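Local coordinates for cytochrome c552 (Thermochromatium tepidum, PDB 5ZE8), which holds five covalently bound c-type hemes in one chain and probably transfers electrons at low potential in a purple sulfur photosynthetic bacterium, at residues Asp69-His72 with Gly73-Gln77; Pro199-Asp203 with Gly204-Pro208; Lys245-Ala249 with Gly250-Val254. All coordinates share one frame; numbering follows the deposited sequence.

Contact 1 (Asp69-His72 with Gly73-Gln77); sequences DPIH and GLFYQ. With HEC (heme c), chain C.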
loop_
_atom_site.group_PDB
_atom_site.type_symbol
_atom_site.label_atom_id
_atom_site.label_comp_id
_atom_site.label_asym_id
_atom_site.label_seq_id
_atom_site.Cartn_x
_atom_site.Cartn_y
_atom_site.Cartn_z
ATOM N N ASP A 69 -3.900 12.967 -2.334
ATOM C CA ASP A 69 -2.610 12.438 -1.933
ATOM C C ASP A 69 -1.572 13.266 -2.725
ATOM O O ASP A 69 -1.474 13.127 -3.955
ATOM C CB ASP A 69 -2.489 10.972 -2.371
ATOM C CG ASP A 69 -1.125 10.420 -2.126
ATOM O OD1 ASP A 69 -0.262 11.125 -1.670
ATOM O OD2 ASP A 69 -0.893 9.244 -2.463
ATOM N N PRO A 70 -0.814 14.116 -2.041
ATOM C CA PRO A 70 0.108 14.952 -2.799
ATOM C C PRO A 70 1.270 14.211 -3.461
ATOM O O PRO A 70 1.813 14.659 -4.459
ATOM C CB PRO A 70 0.628 15.915 -1.726
ATOM C CG PRO A 70 0.537 15.139 -0.520
ATOM C CD PRO A 70 -0.628 14.248 -0.600
ATOM N N ILE A 71 1.635 13.006 -2.990
ATOM C CA ILE A 71 2.649 12.199 -3.657
ATOM C C ILE A 71 2.114 11.666 -4.967
ATOM O O ILE A 71 2.640 11.889 -6.038
ATOM C CB ILE A 71 3.137 11.054 -2.726
ATOM C CG1 ILE A 71 3.916 11.638 -1.528
ATOM C CG2 ILE A 71 4.005 10.111 -3.488
ATOM C CD1 ILE A 71 4.374 10.557 -0.508
ATOM N N HIS A 72 0.996 10.942 -4.893
ATOM C CA HIS A 72 0.366 10.503 -6.118
ATOM C C HIS A 72 0.034 11.693 -7.012
ATOM O O HIS A 72 0.175 11.606 -8.242
ATOM C CB HIS A 72 -0.954 9.727 -5.834
ATOM C CG HIS A 72 -1.764 9.428 -7.061
ATOM N ND1 HIS A 72 -1.317 8.610 -8.071
ATOM C CD2 HIS A 72 -3.022 9.786 -7.402
ATOM C CE1 HIS A 72 -2.270 8.506 -8.990
ATOM N NE2 HIS A 72 -3.289 9.233 -8.631
ATOM N N GLY A 73 -0.392 12.783 -6.442
ATOM C CA GLY A 73 -0.761 13.953 -7.283
ATOM C C GLY A 73 0.348 14.526 -8.072
ATOM O O GLY A 73 0.137 15.002 -9.218
ATOM N N LEU A 74 1.550 14.533 -7.500
ATOM C CA LEU A 74 2.741 15.098 -8.165
ATOM C C LEU A 74 3.001 14.193 -9.407
ATOM O O LEU A 74 3.242 14.662 -10.542
ATOM C CB LEU A 74 3.942 15.069 -7.198
ATOM C CG LEU A 74 5.226 15.825 -7.611
ATOM C CD1 LEU A 74 6.216 15.770 -6.448
ATOM C CD2 LEU A 74 5.911 15.403 -8.890
ATOM N N PHE A 75 3.010 12.868 -9.220
ATOM C CA PHE A 75 3.288 11.944 -10.314
ATOM C C PHE A 75 2.143 12.006 -11.358
ATOM O O PHE A 75 2.392 12.002 -12.568
ATOM C CB PHE A 75 3.469 10.532 -9.825
ATOM C CG PHE A 75 4.787 10.247 -9.192
ATOM C CD1 PHE A 75 5.085 10.630 -7.920
ATOM C CD2 PHE A 75 5.789 9.686 -10.002
ATOM C CE1 PHE A 75 6.289 10.307 -7.352
ATOM C CE2 PHE A 75 6.995 9.383 -9.428
ATOM C CZ PHE A 75 7.226 9.676 -8.119
ATOM N N TYR A 76 0.881 12.080 -10.904
ATOM C CA TYR A 76 -0.272 12.189 -11.805
ATOM C C TYR A 76 -0.184 13.453 -12.681
ATOM O O TYR A 76 -0.391 13.349 -13.940
ATOM C CB TYR A 76 -1.584 12.085 -11.064
ATOM C CG TYR A 76 -2.828 12.049 -11.929
ATOM C CD1 TYR A 76 -3.418 13.218 -12.446
ATOM C CD2 TYR A 76 -3.299 10.881 -12.376
ATOM C CE1 TYR A 76 -4.532 13.191 -13.251
ATOM C CE2 TYR A 76 -4.434 10.827 -13.160
ATOM C CZ TYR A 76 -5.071 11.969 -13.557
ATOM O OH TYR A 76 -6.151 11.871 -14.374
ATOM N N GLN A 77 0.201 14.544 -12.076
ATOM C CA GLN A 77 0.350 15.802 -12.848
ATOM C C GLN A 77 1.436 15.649 -13.887
ATOM O O GLN A 77 1.222 16.144 -15.068
ATOM C CB GLN A 77 0.677 16.942 -11.899
ATOM C CG GLN A 77 0.699 18.366 -12.516
ATOM C CD GLN A 77 -0.618 18.868 -13.101
ATOM O OE1 GLN A 77 -1.630 19.006 -12.401
ATOM N NE2 GLN A 77 -0.586 19.207 -14.376
HETATM FE FE HEC C . -0.501 4.050 -8.170
HETATM C CHA HEC C . 0.655 4.150 -4.923
HETATM C CHB HEC C . 1.173 6.936 -8.813
HETATM C CHC HEC C . -1.323 3.816 -11.406
HETATM C CHD HEC C . -2.161 1.169 -7.543
HETATM N NA HEC C . 0.671 5.282 -7.178
HETATM C C1A HEC C . 1.031 5.168 -5.797
HETATM C C2A HEC C . 2.028 6.145 -5.449
HETATM C C3A HEC C . 2.202 6.904 -6.528
HETATM C C4A HEC C . 1.390 6.366 -7.573
HETATM C CMA HEC C . 3.134 8.062 -6.699
HETATM C CAA HEC C . 2.601 6.383 -4.104
HETATM C CBA HEC C . 1.565 7.212 -3.295
HETATM C CGA HEC C . 1.893 7.546 -1.874
HETATM O O1A HEC C . 1.163 8.312 -1.142
HETATM O O2A HEC C . 2.927 7.073 -1.299
HETATM N NB HEC C . -0.188 5.253 -9.787
HETATM C C1B HEC C . 0.449 6.403 -9.835
HETATM C C2B HEC C . 0.295 6.967 -11.139
HETATM C C3B HEC C . -0.351 6.101 -11.957
HETATM C C4B HEC C . -0.643 4.955 -11.049
HETATM C CMB HEC C . 0.866 8.294 -11.516
HETATM C CAB HEC C . -0.697 6.153 -13.382
HETATM C CBB HEC C . 0.318 6.592 -14.268
HETATM N NC HEC C . -1.516 2.744 -9.261
HETATM C C1C HEC C . -1.732 2.743 -10.659
HETATM C C2C HEC C . -2.463 1.603 -11.089
HETATM C C3C HEC C . -2.762 0.870 -9.964
HETATM C C4C HEC C . -2.171 1.612 -8.850
HETATM C CMC HEC C . -2.899 1.334 -12.483
HETATM C CAC HEC C . -3.511 -0.395 -9.851
HETATM C CBC HEC C . -3.029 -1.457 -10.665
HETATM N ND HEC C . -0.761 2.954 -6.577
HETATM C C1D HEC C . -1.497 1.819 -6.457
HETATM C C2D HEC C . -1.429 1.257 -5.133
HETATM C C3D HEC C . -0.605 2.032 -4.429
HETATM C C4D HEC C . -0.182 3.105 -5.337
HETATM C CMD HEC C . -2.094 -0.007 -4.703
HETATM C CAD HEC C . -0.218 1.880 -2.952
HETATM C CBD HEC C . 1.069 1.124 -2.972
HETATM C CGD HEC C . 1.686 0.925 -1.586
HETATM O O1D HEC C . 1.092 1.147 -0.567
HETATM O O2D HEC C . 2.910 0.566 -1.501
#

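Contact 2 (Pro199-Asp203 with Gly204-Pro208); sequences PVELD and GKTIP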
loop_
_atom_site.group_PDB
_atom_site.type_symbol
_atom_site.label_atom_id
_atom_site.label_comp_id
_atom_site.label_asym_id
_atom_site.label_seq_id
_atom_site.Cartn_x
_atom_site.Cartn_y
_atom_site.Cartn_z
ATOM N N PRO A 199 -36.602 0.910 0.111
ATOM C CA PRO A 199 -36.189 2.106 0.858
ATOM C C PRO A 199 -36.638 2.024 2.282
ATOM O O PRO A 199 -37.566 1.217 2.641
ATOM C CB PRO A 199 -36.867 3.271 0.140
ATOM C CG PRO A 199 -37.474 2.705 -1.071
ATOM C CD PRO A 199 -37.628 1.246 -0.903
ATOM N N VAL A 200 -35.948 2.786 3.126
ATOM C CA VAL A 200 -36.304 2.856 4.511
ATOM C C VAL A 200 -36.246 4.281 4.962
ATOM O O VAL A 200 -35.660 5.119 4.352
ATOM C CB VAL A 200 -35.462 1.907 5.414
ATOM C CG1 VAL A 200 -35.683 0.451 4.991
ATOM C CG2 VAL A 200 -33.969 2.238 5.411
ATOM N N GLU A 201 -36.955 4.592 6.046
ATOM C CA GLU A 201 -36.838 5.908 6.679
ATOM C C GLU A 201 -35.867 5.868 7.789
ATOM O O GLU A 201 -35.904 4.946 8.632
ATOM C CB GLU A 201 -38.185 6.342 7.276
ATOM C CG GLU A 201 -39.251 6.467 6.228
ATOM C CD GLU A 201 -38.940 7.619 5.313
ATOM O OE1 GLU A 201 -38.838 7.405 4.063
ATOM O OE2 GLU A 201 -38.741 8.739 5.877
ATOM N N LEU A 202 -34.985 6.855 7.846
ATOM C CA LEU A 202 -34.080 6.939 8.978
ATOM C C LEU A 202 -34.147 8.389 9.485
ATOM O O LEU A 202 -33.891 9.316 8.679
ATOM C CB LEU A 202 -32.646 6.646 8.540
ATOM C CG LEU A 202 -31.536 6.871 9.558
ATOM C CD1 LEU A 202 -31.528 5.731 10.532
ATOM C CD2 LEU A 202 -30.219 6.922 8.794
ATOM N N ASP A 203 -34.510 8.617 10.750
ATOM C CA ASP A 203 -34.451 10.041 11.267
ATOM C C ASP A 203 -35.242 11.036 10.374
ATOM O O ASP A 203 -34.768 12.154 10.026
ATOM C CB ASP A 203 -32.958 10.484 11.343
ATOM C CG ASP A 203 -32.280 10.175 12.692
ATOM O OD1 ASP A 203 -31.917 8.993 12.936
ATOM O OD2 ASP A 203 -32.060 11.139 13.503
ATOM N N GLY A 204 -36.414 10.613 9.916
ATOM C CA GLY A 204 -37.199 11.382 8.975
ATOM C C GLY A 204 -36.778 11.482 7.510
ATOM O O GLY A 204 -37.454 12.135 6.716
ATOM N N LYS A 205 -35.645 10.905 7.119
ATOM C CA LYS A 205 -35.075 11.073 5.780
ATOM C C LYS A 205 -35.251 9.731 5.047
ATOM O O LYS A 205 -35.110 8.677 5.662
ATOM C CB LYS A 205 -33.592 11.393 5.976
ATOM C CG LYS A 205 -32.863 11.928 4.766
ATOM C CD LYS A 205 -31.524 12.567 5.145
ATOM C CE LYS A 205 -30.436 11.586 5.628
ATOM N NZ LYS A 205 -29.332 11.395 4.634
ATOM N N THR A 206 -35.647 9.739 3.778
ATOM C CA THR A 206 -35.802 8.486 3.061
ATOM C C THR A 206 -34.391 8.073 2.613
ATOM O O THR A 206 -33.628 8.906 2.085
ATOM C CB THR A 206 -36.829 8.539 1.890
ATOM O OG1 THR A 206 -36.208 8.933 0.666
ATOM C CG2 THR A 206 -37.949 9.493 2.211
ATOM N N ILE A 207 -34.062 6.828 2.939
ATOM C CA ILE A 207 -32.841 6.142 2.448
ATOM C C ILE A 207 -33.272 5.273 1.269
ATOM O O ILE A 207 -34.120 4.425 1.404
ATOM C CB ILE A 207 -32.195 5.262 3.536
ATOM C CG1 ILE A 207 -31.929 6.089 4.822
ATOM C CG2 ILE A 207 -30.901 4.562 3.023
ATOM C CD1 ILE A 207 -30.982 7.279 4.691
ATOM N N PRO A 208 -32.642 5.473 0.100
ATOM C CA PRO A 208 -33.093 4.605 -0.996
ATOM C C PRO A 208 -32.743 3.113 -0.734
ATOM O O PRO A 208 -31.826 2.802 0.095
ATOM C CB PRO A 208 -32.316 5.162 -2.148
ATOM C CG PRO A 208 -31.011 5.644 -1.558
ATOM C CD PRO A 208 -31.435 6.222 -0.227
#

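Contact 3 (Lys245-Ala249 with Gly250-Val254); sequences KEFIA and GGSQV. With HEC (heme c), chain F.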
loop_
_atom_site.group_PDB
_atom_site.type_symbol
_atom_site.label_atom_id
_atom_site.label_comp_id
_atom_site.label_asym_id
_atom_site.label_seq_id
_atom_site.Cartn_x
_atom_site.Cartn_y
_atom_site.Cartn_z
ATOM N N LYS A 245 2.988 -11.319 -7.031
ATOM C CA LYS A 245 4.018 -12.283 -7.351
ATOM C C LYS A 245 4.763 -12.551 -6.098
ATOM O O LYS A 245 5.203 -13.691 -5.875
ATOM C CB LYS A 245 4.953 -11.702 -8.445
ATOM C CG LYS A 245 6.078 -12.606 -8.996
ATOM C CD LYS A 245 6.799 -12.005 -10.234
ATOM C CE LYS A 245 5.888 -11.143 -11.110
ATOM N NZ LYS A 245 6.521 -10.732 -12.377
ATOM N N GLU A 246 4.979 -11.540 -5.242
ATOM C CA GLU A 246 5.686 -11.839 -3.996
ATOM C C GLU A 246 4.902 -12.818 -3.122
ATOM O O GLU A 246 5.438 -13.823 -2.624
ATOM C CB GLU A 246 5.952 -10.574 -3.181
ATOM C CG GLU A 246 6.847 -9.542 -3.898
ATOM C CD GLU A 246 6.643 -8.112 -3.446
ATOM O OE1 GLU A 246 5.993 -7.920 -2.400
ATOM O OE2 GLU A 246 7.170 -7.166 -4.130
ATOM N N PHE A 247 3.615 -12.534 -3.014
ATOM C CA PHE A 247 2.692 -13.347 -2.213
ATOM C C PHE A 247 2.644 -14.804 -2.711
ATOM O O PHE A 247 2.737 -15.732 -1.921
ATOM C CB PHE A 247 1.283 -12.702 -2.152
ATOM C CG PHE A 247 0.407 -13.375 -1.152
ATOM C CD1 PHE A 247 -0.199 -14.565 -1.514
ATOM C CD2 PHE A 247 0.334 -12.944 0.134
ATOM C CE1 PHE A 247 -0.939 -15.276 -0.584
ATOM C CE2 PHE A 247 -0.431 -13.645 1.079
ATOM C CZ PHE A 247 -1.045 -14.796 0.706
ATOM N N ILE A 248 2.608 -15.007 -4.025
ATOM C CA ILE A 248 2.778 -16.365 -4.591
ATOM C C ILE A 248 4.082 -17.017 -4.219
ATOM O O ILE A 248 4.097 -18.170 -3.696
ATOM C CB ILE A 248 2.600 -16.352 -6.113
ATOM C CG1 ILE A 248 1.097 -16.098 -6.398
ATOM C CG2 ILE A 248 3.111 -17.659 -6.724
ATOM C CD1 ILE A 248 0.753 -15.871 -7.855
ATOM N N ALA A 249 5.190 -16.316 -4.457
ATOM C CA ALA A 249 6.461 -16.918 -4.225
ATOM C C ALA A 249 6.619 -17.384 -2.814
ATOM O O ALA A 249 7.243 -18.436 -2.588
ATOM C CB ALA A 249 7.602 -15.939 -4.598
ATOM N N GLY A 250 6.071 -16.609 -1.845
ATOM C CA GLY A 250 6.314 -16.832 -0.457
ATOM C C GLY A 250 5.502 -17.989 0.088
ATOM O O GLY A 250 5.715 -18.400 1.177
ATOM N N GLY A 251 4.449 -18.320 -0.635
ATOM C CA GLY A 251 3.678 -19.532 -0.328
ATOM C C GLY A 251 2.625 -19.399 0.734
ATOM O O GLY A 251 1.999 -20.410 1.067
ATOM N N SER A 252 2.387 -18.195 1.266
ATOM C CA SER A 252 1.330 -18.028 2.288
ATOM C C SER A 252 -0.075 -18.310 1.768
ATOM O O SER A 252 -0.341 -18.144 0.603
ATOM C CB SER A 252 1.325 -16.615 2.885
ATOM O OG SER A 252 0.361 -16.442 3.942
ATOM N N GLN A 253 -0.925 -18.825 2.628
ATOM C CA GLN A 253 -2.326 -19.087 2.325
ATOM C C GLN A 253 -3.214 -18.091 3.142
ATOM O O GLN A 253 -4.412 -18.282 3.145
ATOM C CB GLN A 253 -2.591 -20.506 2.685
ATOM C CG GLN A 253 -1.729 -21.356 1.770
ATOM C CD GLN A 253 -2.155 -22.712 1.622
ATOM O OE1 GLN A 253 -3.162 -22.948 0.984
ATOM N NE2 GLN A 253 -1.391 -23.665 2.206
ATOM N N VAL A 254 -2.643 -17.036 3.763
ATOM C CA VAL A 254 -3.429 -16.077 4.578
ATOM C C VAL A 254 -4.002 -15.006 3.612
ATOM O O VAL A 254 -3.254 -14.403 2.865
ATOM C CB VAL A 254 -2.546 -15.399 5.587
ATOM C CG1 VAL A 254 -3.297 -14.398 6.449
ATOM C CG2 VAL A 254 -1.914 -16.516 6.450
HETATM FE FE HEC F . 0.218 -6.472 3.649
HETATM C CHA HEC F . 1.862 -3.638 4.307
HETATM C CHB HEC F . -0.972 -5.181 0.712
HETATM C CHC HEC F . -1.284 -9.469 2.898
HETATM C CHD HEC F . 0.957 -7.619 6.792
HETATM N NA HEC F . 0.403 -4.762 2.658
HETATM C C1A HEC F . 1.210 -3.690 3.092
HETATM C C2A HEC F . 1.143 -2.618 2.139
HETATM C C3A HEC F . 0.313 -3.081 1.152
HETATM C C4A HEC F . -0.137 -4.390 1.461
HETATM C CMA HEC F . -0.080 -2.370 -0.146
HETATM C CAA HEC F . 1.927 -1.284 2.194
HETATM C CBA HEC F . 3.341 -1.444 1.643
HETATM C CGA HEC F . 4.173 -0.187 1.644
HETATM O O1A HEC F . 4.038 0.674 0.742
HETATM O O2A HEC F . 4.996 -0.033 2.599
HETATM N NB HEC F . -0.918 -7.211 2.126
HETATM C C1B HEC F . -1.323 -6.463 1.055
HETATM C C2B HEC F . -2.119 -7.262 0.191
HETATM C C3B HEC F . -2.235 -8.532 0.752
HETATM C C4B HEC F . -1.429 -8.448 1.990
HETATM C CMB HEC F . -2.723 -6.852 -1.160
HETATM C CAB HEC F . -2.824 -9.791 0.262
HETATM C CBB HEC F . -2.364 -10.213 -0.995
HETATM N NC HEC F . -0.096 -8.210 4.649
HETATM C C1C HEC F . -0.703 -9.310 4.127
HETATM C C2C HEC F . -0.848 -10.256 5.194
HETATM C C3C HEC F . -0.264 -9.759 6.327
HETATM C C4C HEC F . 0.261 -8.462 5.950
HETATM C CMC HEC F . -1.603 -11.579 5.084
HETATM C CAC HEC F . -0.090 -10.330 7.727
HETATM C CBC HEC F . 0.500 -11.607 7.833
HETATM N ND HEC F . 1.244 -5.797 5.153
HETATM C C1D HEC F . 1.393 -6.344 6.423
HETATM C C2D HEC F . 2.101 -5.422 7.338
HETATM C C3D HEC F . 2.404 -4.300 6.660
HETATM C C4D HEC F . 1.832 -4.591 5.311
HETATM C CMD HEC F . 2.451 -5.735 8.744
HETATM C CAD HEC F . 3.096 -3.049 7.110
HETATM C CBD HEC F . 4.354 -2.785 6.317
HETATM C CGD HEC F . 4.313 -1.616 5.346
HETATM O O1D HEC F . 3.435 -0.760 5.415
HETATM O O2D HEC F . 5.218 -1.594 4.526
HETATM O O HOH W 1 3.611 -15.522 0.677
HETATM O O HOH W 2 1.067 -17.948 -1.776
#

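Contact 1 (Asp69-His72 with Gly73-Gln77)
Asp69 and Gly73 meet in a local, capped helix start: Asp69 is the N-cap of helix 70-79, whose first turns line the pocket of a heme c. Gly73 N donates to Asp69 O at 2.7 Å, and Tyr76 N reaches His72 O at 2.8 Å with an N-H...O angle of 164°, while Leu74 N binds Pro70 O. The Asp69 side chain has CG anti to the backbone N (chi1 173°), which brings OD1 over the first turn; Ile71 N donates to it at 3.0 Å from above the carboxylate plane, and His72 N adds a weak bond. The other oxygen, Asp69 OD2, faces the heme, 2.6 Å from propionate oxygen O1A, and lies near O2D of a second heme. His72 and Tyr76 run side by side, with Tyr76 CB over one face of the imidazole. That imidazole presents its edge to the porphyrin, His72 ND1 lying 3.1 Å from CHB, and its ring also stacks with that of His103. Phe75 directs its ring edge at Ile71 O, with CD1 3.4 Å from heme methyl CMA. Replacing Asp69 by an alanine is likely to leave the Ile71 and His72 amides without their cap and propionate O1A without its close acidic neighbour. Acid oxygens so near each other suggest that one of them probably holds a proton, so the helix cap and the heme propionates may be coupled in ionisation.

Contact 2 (Pro199-Asp203 with Gly204-Pro208)
Strands 200-202 and 205-207 form a beta hairpin closed by a two-residue loop, with Val200 facing Ile207 and Leu202 facing Lys205 as antiparallel hydrogen-bonded pairs. Four backbone bonds define the register. Val200 N donates to Ile207 O at 3.0 Å and Ile207 N returns to Val200 O at 2.7 Å; nearer the turn, Leu202 N meets Lys205 O and Lys205 N meets Leu202 O, each at 2.8 Å. Glu201 and Thr206 form the intervening non-hydrogen-bonded pair, and there Glu201 CA makes a CH...O contact with Lys205 O at 3.4 Å. Their side chains lie alongside each other: a bend at chi2 (-68°) folds the Glu201 carboxylate back beside Thr206, where Glu201 OE1 comes up against the Thr206 CG2 methyl at 2.9 Å, a tight and doubtful approach. On the other face Val200, Leu202 and Ile207 form an apolar cluster; Lys205 shares this face, but its chain leads away and NZ makes a weak hydrogen bond to Asn47 OD1. Ile207 crosses Val200 and Leu202 at a slant, its CB 4.0 Å from Val200 CG2 and its CG1 3.8 Å from Leu202 CB. Leu202 and Ile207 also touch a heme c, and Ile207 packs on Leu44 of helix 42-46. Asp203 and Gly204 at the apex both have positive phi (54° and 74°), the left-handed pair that marks a type I' turn and the tight hairpin it closes.

Contact 3 (Lys245-Ala249 with Gly250-Val254)
The backbone runs from the last turns of helix 243-250 into a loop, and Gly251 marks the change of course with a positive phi of 84°. Before it, Gly250 N makes a helical bond to Glu246 O at 3.0 Å; Gly251 N has weak bonds to Phe247 O and Ile248 O. Two waters then bridge helix and loop: one donates to Phe247 O at 2.7 Å and accepts from Ser252 N, while the other donates to both Phe247 O and Ser252 O. Farther on, the loop holds an ST turn, in which Val254 N donates to Ser252 OG at 3.1 Å and with a nearly straight N-H...O angle of 166°. With its CG anti to the backbone N (chi1 -170°), the Phe247 ring extends beneath the loop: Phe247 CE1 lies 3.2 Å from Ser252 O, and CZ 3.1 Å from Val254 O and 3.7 Å from Ser252 CB. The first water sits above one ring face, near the rim. Pro309 packs against both Phe247 and Ser252. Glu246 OE1 is hydrogen-bonded to Thr314 OG1 and Ala311 N, and OE2 forms a salt bridge with Arg377. Val254, the donor in the ST turn, rests CG1 3.6 Å from methyl CMC of a heme c.

In the fold
Contacts 1, 2 and 3 follow one another along the chain, on helix 70-79, hairpin 200-207 and the end of helix 243-250, and share no helix or strand. None touches another: centres of contacts 1 and 2 are about 38 Å apart, those of contacts 1 and 3 about 30 Å, and those of contacts 2 and 3 about 45 Å. Contacts 1 and 3 lie on opposite sides of the chain's centre, 15 to 16 Å from it, whereas contact 2 sits about 36 Å out. Contact 1 contributes to two heme pockets, while Ile207 of contact 2 and Val254 of contact 3 each line one, so three local elements in series serve separate parts of the multiheme array. The six-stranded sheet contains none of them.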